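Local atomic coordinates of SusD homolog (Bacteroides thetaiotaomicron VPI-5482, PDB entry 3FDH), a protein that probably binds glycans at the bacterial outer membrane and helps pass them to a SusC-like transporter, as SusD-like proteins do. Residues I24-I29 with Q183-A188; S71-N76 with Y466-T471; A356-V361 with K398-V403. One frame throughout, in Å; residues are numbered along the deposited sequence.

Interaction 1: I24-I29 with Q183-A188; sequences ILADVI and QDFLYA
Phe185 CG stands anti to its carbonyl carbon (chi1 -61°), which puts the ring beside Ala26; in Ile29 CG1 stands anti to the carbonyl carbon (chi1 -65°), which leaves CG2 anti to the backbone N and facing Phe185. The contact lays a loop, tied by an Asx turn at Asp184, against helix 21-37 of this SusD-like fold. Ile29 CG2 touches Phe185 CB at 4.1 Å, while Ile29 CD1, extended beyond CG1, points into the bend of the loop and comes 3.8 Å from Asp184 OD1. Alanine suits position 26: with no side chain beyond CB it lets the loop come close to the helix, Ala26 CB lying 3.6 Å from Phe185 CE2. Ala26 O sits at the edge of that ring, near its plane, and Gln183 O lies above one face, offset toward the rim. Gln183 O also receives a CA-H...O contact from Ala26 CA at 3.4 Å. Asp184 holds the loop's shape. Its OD2 accepts from Gly189 N and Trp194 NE1, the latter on helix 191-208. Its OD1 takes Leu186 N and Tyr187 N from the same face of the carboxylate plane, and the bond from Tyr187 N, 2.9 Å long, is nearly straight at 174°.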
loop_
_atom_site.group_PDB
_atom_site.type_symbol
_atom_site.label_atom_id
_atom_site.label_comp_id
_atom_site.label_asym_id
_atom_site.label_seq_id
_atom_site.Cartn_x
_atom_site.Cartn_y
_atom_site.Cartn_z
ATOM N N ILE A 24 -2.381 11.555 -21.180
ATOM C CA ILE A 24 -1.231 10.916 -20.549
ATOM C C ILE A 24 -1.601 10.664 -19.084
ATOM O O ILE A 24 -1.306 9.606 -18.508
ATOM C CB ILE A 24 0.061 11.768 -20.631
ATOM C CG1 ILE A 24 0.406 12.122 -22.085
ATOM C CG2 ILE A 24 1.229 11.008 -19.987
ATOM C CD1 ILE A 24 1.547 13.133 -22.228
ATOM N N LEU A 25 -2.291 11.630 -18.497
ATOM C CA LEU A 25 -2.637 11.536 -17.075
ATOM C C LEU A 25 -3.534 10.343 -16.831
ATOM O O LEU A 25 -3.463 9.682 -15.799
ATOM C CB LEU A 25 -3.327 12.812 -16.585
ATOM C CG LEU A 25 -3.631 12.907 -15.101
ATOM C CD1 LEU A 25 -2.252 12.965 -14.327
ATOM C CD2 LEU A 25 -4.571 14.079 -14.784
ATOM N N ALA A 26 -4.413 10.084 -17.775
ATOM C CA ALA A 26 -5.372 8.957 -17.619
ATOM C C ALA A 26 -4.555 7.684 -17.434
ATOM O O ALA A 26 -4.832 6.832 -16.579
ATOM C CB ALA A 26 -6.284 8.827 -18.849
ATOM N N ASP A 27 -3.495 7.608 -18.219
ATOM C CA ASP A 27 -2.622 6.431 -18.209
ATOM C C ASP A 27 -1.781 6.370 -16.949
ATOM O O ASP A 27 -1.561 5.308 -16.376
ATOM C CB ASP A 27 -1.677 6.445 -19.408
ATOM C CG ASP A 27 -0.925 5.149 -19.559
ATOM O OD1 ASP A 27 -1.480 4.180 -20.136
ATOM O OD2 ASP A 27 0.245 5.110 -19.133
ATOM N N VAL A 28 -1.305 7.529 -16.518
ATOM C CA VAL A 28 -0.438 7.627 -15.335
ATOM C C VAL A 28 -1.223 7.191 -14.097
ATOM O O VAL A 28 -0.748 6.442 -13.255
ATOM C CB VAL A 28 0.175 9.083 -15.199
ATOM C CG1 VAL A 28 0.697 9.382 -13.801
ATOM C CG2 VAL A 28 1.262 9.336 -16.294
ATOM N N ILE A 29 -2.469 7.628 -14.015
ATOM C CA ILE A 29 -3.282 7.290 -12.848
ATOM C C ILE A 29 -3.574 5.788 -12.849
ATOM O O ILE A 29 -3.473 5.082 -11.814
ATOM C CB ILE A 29 -4.574 8.093 -12.830
ATOM C CG1 ILE A 29 -4.259 9.586 -12.655
ATOM C CG2 ILE A 29 -5.527 7.625 -11.729
ATOM C CD1 ILE A 29 -5.499 10.478 -12.831
ATOM N N GLN A 183 -10.611 12.158 -17.823
ATOM C CA GLN A 183 -9.297 11.487 -17.776
ATOM C C GLN A 183 -8.799 11.304 -16.346
ATOM O O GLN A 183 -7.932 10.486 -16.059
ATOM C CB GLN A 183 -8.261 12.267 -18.579
ATOM C CG GLN A 183 -8.433 12.181 -20.100
ATOM C CD GLN A 183 -9.589 12.964 -20.604
ATOM O OE1 GLN A 183 -9.661 14.170 -20.384
ATOM N NE2 GLN A 183 -10.498 12.298 -21.337
ATOM N N ASP A 184 -9.367 12.081 -15.442
ATOM C CA ASP A 184 -9.010 12.015 -14.010
ATOM C C ASP A 184 -9.826 10.905 -13.343
ATOM O O ASP A 184 -10.941 11.119 -12.846
ATOM C CB ASP A 184 -9.272 13.355 -13.318
ATOM C CG ASP A 184 -9.013 13.290 -11.830
ATOM O OD1 ASP A 184 -8.479 12.232 -11.377
ATOM O OD2 ASP A 184 -9.358 14.260 -11.114
ATOM N N PHE A 185 -9.283 9.714 -13.420
ATOM C CA PHE A 185 -9.918 8.512 -12.881
ATOM C C PHE A 185 -9.877 8.462 -11.354
ATOM O O PHE A 185 -10.451 7.574 -10.728
ATOM C CB PHE A 185 -9.279 7.228 -13.438
ATOM C CG PHE A 185 -9.394 7.087 -14.922
ATOM C CD1 PHE A 185 -10.617 7.282 -15.548
ATOM C CD2 PHE A 185 -8.294 6.721 -15.680
ATOM C CE1 PHE A 185 -10.712 7.146 -16.921
ATOM C CE2 PHE A 185 -8.390 6.571 -17.029
ATOM C CZ PHE A 185 -9.592 6.781 -17.662
ATOM N N LEU A 186 -9.220 9.436 -10.751
ATOM C CA LEU A 186 -9.136 9.462 -9.308
ATOM C C LEU A 186 -10.247 10.342 -8.763
ATOM O O LEU A 186 -11.072 9.893 -7.969
ATOM C CB LEU A 186 -7.764 9.950 -8.868
ATOM C CG LEU A 186 -7.210 9.330 -7.616
ATOM C CD1 LEU A 186 -7.072 7.782 -7.823
ATOM C CD2 LEU A 186 -5.863 9.988 -7.320
ATOM N N TYR A 187 -10.323 11.574 -9.251
ATOM C CA TYR A 187 -11.257 12.548 -8.696
ATOM C C TYR A 187 -12.168 13.306 -9.678
ATOM O O TYR A 187 -12.866 14.240 -9.300
ATOM C CB TYR A 187 -10.508 13.545 -7.832
ATOM C CG TYR A 187 -9.934 12.989 -6.538
ATOM C CD1 TYR A 187 -10.738 12.451 -5.557
ATOM C CD2 TYR A 187 -8.594 13.098 -6.270
ATOM C CE1 TYR A 187 -10.221 12.031 -4.353
ATOM C CE2 TYR A 187 -8.067 12.689 -5.077
ATOM C CZ TYR A 187 -8.870 12.123 -4.131
ATOM O OH TYR A 187 -8.348 11.725 -2.931
ATOM N N ALA A 188 -12.177 12.894 -10.933
ATOM C CA ALA A 188 -13.102 13.484 -11.909
ATOM C C ALA A 188 -12.984 14.990 -11.997
ATOM O O ALA A 188 -13.980 15.722 -12.159
ATOM C CB ALA A 188 -14.545 13.073 -11.595
#

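Interaction 2: S71-N76 with Y466-T471; sequences SSSTFN and YGNSDT
Asn468 OD1 stands over one face of the Asn76 amide, 3.1 Å from Asn76 CG, while Ser469 OG lies at the edge of that amide, in plane with ND2. The two asparagine side chains cross at about a right angle, their amide planes 43° apart. This is the N-terminus of helix 468-473, with Gly467 at the N-cap, docked on the turns that lead into helix 76-95. Asn76 grips Ser469 twice, as an amide can by offering both an acceptor and a donor. Ser469 N gives to Asn76 OD1 at 2.9 Å from above the carbonyl plane, and Asn76 ND2 gives to Ser469 OG at 3.0 Å; that hydroxyl also bonds Asn80 ND2. Glycine fits at 467: without a CB it lets Asn76 OD1 come within 3.3 Å of Gly467 CA. Asn468 CG lies between its backbone N and carbonyl carbon (chi1 64°), a rotation that brings CG over toward Asn76. Two overlapping type I turns, 71-74 and 73-76, shape the other side, the first supported by an ST turn from Ser73 N to Ser71 OG. They present Ser72 O to Asn468 N, a weak bond. Serine and threonine suit the remaining margin, where water 1 bridges Ser72 OG and Thr471 OG1, 2.7 Å from each.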
loop_
_atom_site.group_PDB
_atom_site.type_symbol
_atom_site.label_atom_id
_atom_site.label_comp_id
_atom_site.label_asym_id
_atom_site.label_seq_id
_atom_site.Cartn_x
_atom_site.Cartn_y
_atom_site.Cartn_z
ATOM N N SER A 71 16.439 -11.635 -6.073
ATOM C CA SER A 71 16.742 -11.658 -7.525
ATOM C C SER A 71 16.323 -10.375 -8.216
ATOM O O SER A 71 15.191 -9.941 -8.075
ATOM C CB SER A 71 16.059 -12.849 -8.237
ATOM O OG SER A 71 16.210 -12.711 -9.641
ATOM N N SER A 72 17.232 -9.824 -9.004
ATOM C CA SER A 72 16.975 -8.599 -9.788
ATOM C C SER A 72 15.806 -8.815 -10.789
ATOM O O SER A 72 15.156 -7.871 -11.240
ATOM C CB SER A 72 18.258 -8.116 -10.480
ATOM O OG SER A 72 18.825 -9.130 -11.279
ATOM N N SER A 73 15.474 -10.064 -11.084
ATOM C CA SER A 73 14.365 -10.305 -12.027
ATOM C C SER A 73 13.022 -10.100 -11.442
ATOM O O SER A 73 12.062 -9.779 -12.129
ATOM C CB SER A 73 14.316 -11.759 -12.469
ATOM O OG SER A 73 15.484 -12.081 -13.127
ATOM N N THR A 74 12.969 -10.291 -10.136
ATOM C CA THR A 74 11.699 -10.384 -9.461
ATOM C C THR A 74 10.811 -9.181 -9.613
ATOM O O THR A 74 9.597 -9.329 -9.837
ATOM C CB THR A 74 11.923 -10.706 -8.001
ATOM O OG1 THR A 74 12.673 -11.919 -7.933
ATOM C CG2 THR A 74 10.649 -10.851 -7.288
ATOM N N PHE A 75 11.389 -8.004 -9.438
ATOM C CA PHE A 75 10.592 -6.757 -9.516
ATOM C C PHE A 75 10.963 -5.938 -10.705
ATOM O O PHE A 75 10.721 -4.750 -10.732
ATOM C CB PHE A 75 10.747 -5.940 -8.243
ATOM C CG PHE A 75 10.242 -6.683 -7.022
ATOM C CD1 PHE A 75 8.892 -6.879 -6.873
ATOM C CD2 PHE A 75 11.116 -7.242 -6.086
ATOM C CE1 PHE A 75 8.396 -7.577 -5.818
ATOM C CE2 PHE A 75 10.633 -7.968 -5.017
ATOM C CZ PHE A 75 9.267 -8.140 -4.880
ATOM N N ASN A 76 11.543 -6.584 -11.701
ATOM C CA ASN A 76 11.954 -5.849 -12.915
ATOM C C ASN A 76 10.796 -5.146 -13.600
ATOM O O ASN A 76 10.877 -3.977 -13.985
ATOM C CB ASN A 76 12.651 -6.737 -13.928
ATOM C CG ASN A 76 13.416 -5.921 -14.956
ATOM O OD1 ASN A 76 14.159 -5.013 -14.601
ATOM N ND2 ASN A 76 13.213 -6.218 -16.229
ATOM N N TYR A 466 16.944 -4.243 -7.011
ATOM C CA TYR A 466 16.922 -3.429 -8.239
ATOM C C TYR A 466 16.605 -4.289 -9.464
ATOM O O TYR A 466 16.987 -5.477 -9.560
ATOM C CB TYR A 466 18.259 -2.718 -8.480
ATOM C CG TYR A 466 18.697 -1.753 -7.379
ATOM C CD1 TYR A 466 18.035 -0.550 -7.179
ATOM C CD2 TYR A 466 19.772 -2.056 -6.548
ATOM C CE1 TYR A 466 18.421 0.333 -6.151
ATOM C CE2 TYR A 466 20.181 -1.170 -5.532
ATOM C CZ TYR A 466 19.515 0.022 -5.355
ATOM O OH TYR A 466 19.910 0.875 -4.355
ATOM N N GLY A 467 15.950 -3.653 -10.427
ATOM C CA GLY A 467 15.540 -4.318 -11.661
ATOM C C GLY A 467 16.720 -4.639 -12.513
ATOM O O GLY A 467 17.644 -3.847 -12.642
ATOM N N ASN A 468 16.687 -5.819 -13.116
ATOM C CA ASN A 468 17.818 -6.286 -13.927
ATOM C C ASN A 468 17.972 -5.462 -15.188
ATOM O O ASN A 468 19.016 -5.475 -15.840
ATOM C CB ASN A 468 17.759 -7.797 -14.258
ATOM C CG ASN A 468 16.576 -8.181 -15.129
ATOM O OD1 ASN A 468 15.459 -8.228 -14.671
ATOM N ND2 ASN A 468 16.837 -8.496 -16.385
ATOM N N SER A 469 16.929 -4.732 -15.528
ATOM C CA SER A 469 16.990 -3.890 -16.701
ATOM C C SER A 469 18.051 -2.858 -16.474
ATOM O O SER A 469 18.743 -2.459 -17.390
ATOM C CB SER A 469 15.667 -3.212 -17.001
ATOM O OG SER A 469 14.810 -4.136 -17.659
ATOM N N ASP A 470 18.188 -2.458 -15.213
ATOM C CA ASP A 470 19.148 -1.411 -14.832
ATOM C C ASP A 470 20.466 -1.964 -14.314
ATOM O O ASP A 470 21.507 -1.311 -14.413
ATOM C CB ASP A 470 18.493 -0.395 -13.887
ATOM C CG ASP A 470 17.703 0.632 -14.660
ATOM O OD1 ASP A 470 18.283 1.154 -15.622
ATOM O OD2 ASP A 470 16.529 0.910 -14.372
ATOM N N THR A 471 20.447 -3.193 -13.808
ATOM C CA THR A 471 21.705 -3.797 -13.344
ATOM C C THR A 471 22.493 -4.089 -14.617
ATOM O O THR A 471 23.737 -4.126 -14.626
ATOM C CB THR A 471 21.525 -5.081 -12.524
ATOM O OG1 THR A 471 20.909 -6.080 -13.342
ATOM C CG2 THR A 471 20.657 -4.837 -11.267
HETATM O O HOH W 1 21.319 -8.483 -12.215
#

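Interaction 3: A356-V361 with K398-V403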
loop_
_atom_site.group_PDB
_atom_site.type_symbol
_atom_site.label_atom_id
_atom_site.label_comp_id
_atom_site.label_asym_id
_atom_site.label_seq_id
_atom_site.Cartn_x
_atom_site.Cartn_y
_atom_site.Cartn_z
ATOM N N ALA A 356 -9.316 9.475 17.416
ATOM C CA ALA A 356 -8.675 9.319 16.117
ATOM C C ALA A 356 -8.584 7.838 15.775
ATOM O O ALA A 356 -8.871 7.418 14.660
ATOM C CB ALA A 356 -7.291 9.966 16.099
ATOM N N LEU A 357 -8.168 7.057 16.756
ATOM C CA LEU A 357 -8.007 5.628 16.554
ATOM C C LEU A 357 -9.347 4.994 16.258
ATOM O O LEU A 357 -9.455 4.100 15.431
ATOM C CB LEU A 357 -7.370 4.947 17.777
ATOM C CG LEU A 357 -7.051 3.454 17.622
ATOM C CD1 LEU A 357 -6.004 3.099 16.507
ATOM C CD2 LEU A 357 -6.553 2.892 18.996
ATOM N N LYS A 358 -10.390 5.481 16.903
ATOM C CA LYS A 358 -11.700 4.862 16.687
ATOM C C LYS A 358 -12.144 5.114 15.259
ATOM O O LYS A 358 -12.702 4.252 14.575
ATOM C CB LYS A 358 -12.758 5.373 17.654
ATOM C CG LYS A 358 -14.112 4.712 17.440
ATOM C CD LYS A 358 -15.123 5.136 18.471
ATOM C CE LYS A 358 -16.380 4.274 18.398
ATOM N NZ LYS A 358 -17.444 4.614 19.408
ATOM N N GLU A 359 -11.895 6.322 14.818
ATOM C CA GLU A 359 -12.292 6.729 13.474
ATOM C C GLU A 359 -11.569 5.861 12.450
ATOM O O GLU A 359 -12.154 5.403 11.443
ATOM C CB GLU A 359 -11.962 8.207 13.261
ATOM C CG GLU A 359 -12.407 8.793 11.952
ATOM C CD GLU A 359 -13.896 9.064 11.882
ATOM O OE1 GLU A 359 -14.583 8.838 12.900
ATOM O OE2 GLU A 359 -14.386 9.457 10.798
ATOM N N ALA A 360 -10.312 5.554 12.761
ATOM C CA ALA A 360 -9.456 4.771 11.875
ATOM C C ALA A 360 -9.877 3.294 11.832
ATOM O O ALA A 360 -10.003 2.694 10.784
ATOM C CB ALA A 360 -7.970 4.892 12.319
ATOM N N VAL A 361 -10.138 2.739 12.999
ATOM C CA VAL A 361 -10.581 1.336 13.123
ATOM C C VAL A 361 -11.940 1.135 12.452
ATOM O O VAL A 361 -12.132 0.169 11.704
ATOM C CB VAL A 361 -10.703 0.876 14.627
ATOM C CG1 VAL A 361 -11.351 -0.487 14.745
ATOM C CG2 VAL A 361 -9.345 0.919 15.292
ATOM N N LYS A 398 -18.897 -0.417 18.278
ATOM C CA LYS A 398 -19.114 -1.185 19.509
ATOM C C LYS A 398 -17.958 -2.118 19.768
ATOM O O LYS A 398 -17.589 -2.391 20.917
ATOM C CB LYS A 398 -20.402 -1.993 19.441
ATOM C CG LYS A 398 -20.541 -2.969 20.600
ATOM C CD LYS A 398 -21.899 -3.617 20.639
ATOM C CE LYS A 398 -21.922 -4.752 21.669
ATOM N NZ LYS A 398 -21.503 -4.297 23.030
ATOM N N TYR A 399 -17.394 -2.603 18.673
ATOM C CA TYR A 399 -16.254 -3.508 18.745
ATOM C C TYR A 399 -15.072 -2.698 19.262
ATOM O O TYR A 399 -14.263 -3.139 20.094
ATOM C CB TYR A 399 -15.922 -4.117 17.373
ATOM C CG TYR A 399 -14.544 -4.637 17.374
ATOM C CD1 TYR A 399 -14.239 -5.789 18.061
ATOM C CD2 TYR A 399 -13.521 -3.967 16.711
ATOM C CE1 TYR A 399 -12.956 -6.262 18.080
ATOM C CE2 TYR A 399 -12.263 -4.427 16.748
ATOM C CZ TYR A 399 -11.985 -5.576 17.436
ATOM O OH TYR A 399 -10.701 -6.066 17.471
ATOM N N PHE A 400 -14.971 -1.475 18.764
ATOM C CA PHE A 400 -13.888 -0.615 19.240
ATOM C C PHE A 400 -13.992 -0.403 20.766
ATOM O O PHE A 400 -13.011 -0.499 21.499
ATOM C CB PHE A 400 -13.903 0.765 18.588
ATOM C CG PHE A 400 -12.889 1.694 19.205
ATOM C CD1 PHE A 400 -11.599 1.724 18.737
ATOM C CD2 PHE A 400 -13.222 2.478 20.314
ATOM C CE1 PHE A 400 -10.632 2.525 19.323
ATOM C CE2 PHE A 400 -12.250 3.308 20.900
ATOM C CZ PHE A 400 -10.959 3.326 20.392
ATOM N N ASP A 401 -15.208 -0.083 21.194
ATOM C CA ASP A 401 -15.535 0.231 22.602
ATOM C C ASP A 401 -15.339 -0.985 23.489
ATOM O O ASP A 401 -14.846 -0.912 24.613
ATOM C CB ASP A 401 -16.997 0.656 22.742
ATOM C CG ASP A 401 -17.306 2.032 22.136
ATOM O OD1 ASP A 401 -16.380 2.831 21.846
ATOM O OD2 ASP A 401 -18.514 2.305 21.944
ATOM N N ASP A 402 -15.686 -2.131 22.937
ATOM C CA ASP A 402 -15.708 -3.371 23.717
ATOM C C ASP A 402 -14.348 -4.021 23.829
ATOM O O ASP A 402 -14.068 -4.694 24.812
ATOM C CB ASP A 402 -16.702 -4.395 23.122
ATOM C CG ASP A 402 -18.165 -4.118 23.497
ATOM O OD1 ASP A 402 -18.416 -3.195 24.282
ATOM O OD2 ASP A 402 -19.066 -4.841 23.007
ATOM N N VAL A 403 -13.492 -3.775 22.846
ATOM C CA VAL A 403 -12.213 -4.459 22.775
ATOM C C VAL A 403 -10.976 -3.560 22.623
ATOM O O VAL A 403 -10.019 -3.635 23.410
ATOM C CB VAL A 403 -12.217 -5.464 21.585
ATOM C CG1 VAL A 403 -10.831 -6.119 21.398
ATOM C CG2 VAL A 403 -13.333 -6.506 21.763
HETATM O O HOH W 2 -19.703 2.870 19.542
#
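Lys358 and Phe400 carry this contact between helices 354-379 and 393-410, in a helical part of the SusD-like fold; the local axes pass 10.0 Å apart, their N-to-C directions 130° apart. Fully extended, with CG anti to the backbone N, the lysine runs obliquely across the ring and delivers its ammonium to Asp401. Its CB stands above the centre of Phe400, 3.7 Å from the centroid and only 3° off the normal, a CH-pi contact. CG and CD follow toward CD2 of the ring, whereas Leu357 CG and Val361 CG2 close on its edge. At the far end Lys358 NZ forms a salt bridge with Asp401 OD1 at 3.2 Å, meeting the carboxylate on its syn side, 27° out of plane. Water 2 completes the pairing: it accepts from Lys358 NZ at 2.9 Å and donates to Asp401 OD2 at 2.7 Å, so both carboxylate oxygens answer the one ammonium, OD1 directly and OD2 through the water. A weak, long ion pair brings Lys405 NZ to OD1 as well. Lysine suits its place because its methylenes can cover an aromatic while its charge ends at the partly exposed margin. The chemistry is therefore divided: an apolar contact buries the ring, and the opposed charges, which probably stabilise each other's ionised forms, join the helices beside it.

The three contacts are separate, none touching another. Interactions 1 and 2 have centres 28 Å apart and nearest atoms about 15 Å apart, yet helix 76-95 joins them: it starts at Asn76 in interaction 2, and farther along Asn88 and Ile92 pack on Ile24 and Leu25 of interaction 1. Their segments alternate along the chain, so N-terminal elements meet the loop before helix 191-208 in one and the C-terminal region in the other. Interaction 3 joins segments only 37 residues apart; its centre is 34 Å from that of interaction 1, and 42 Å from that of interaction 2, which lies on the opposite side of the chain's centre. No ligand is present here to mark a binding site, so how the contacts relate to one is not established.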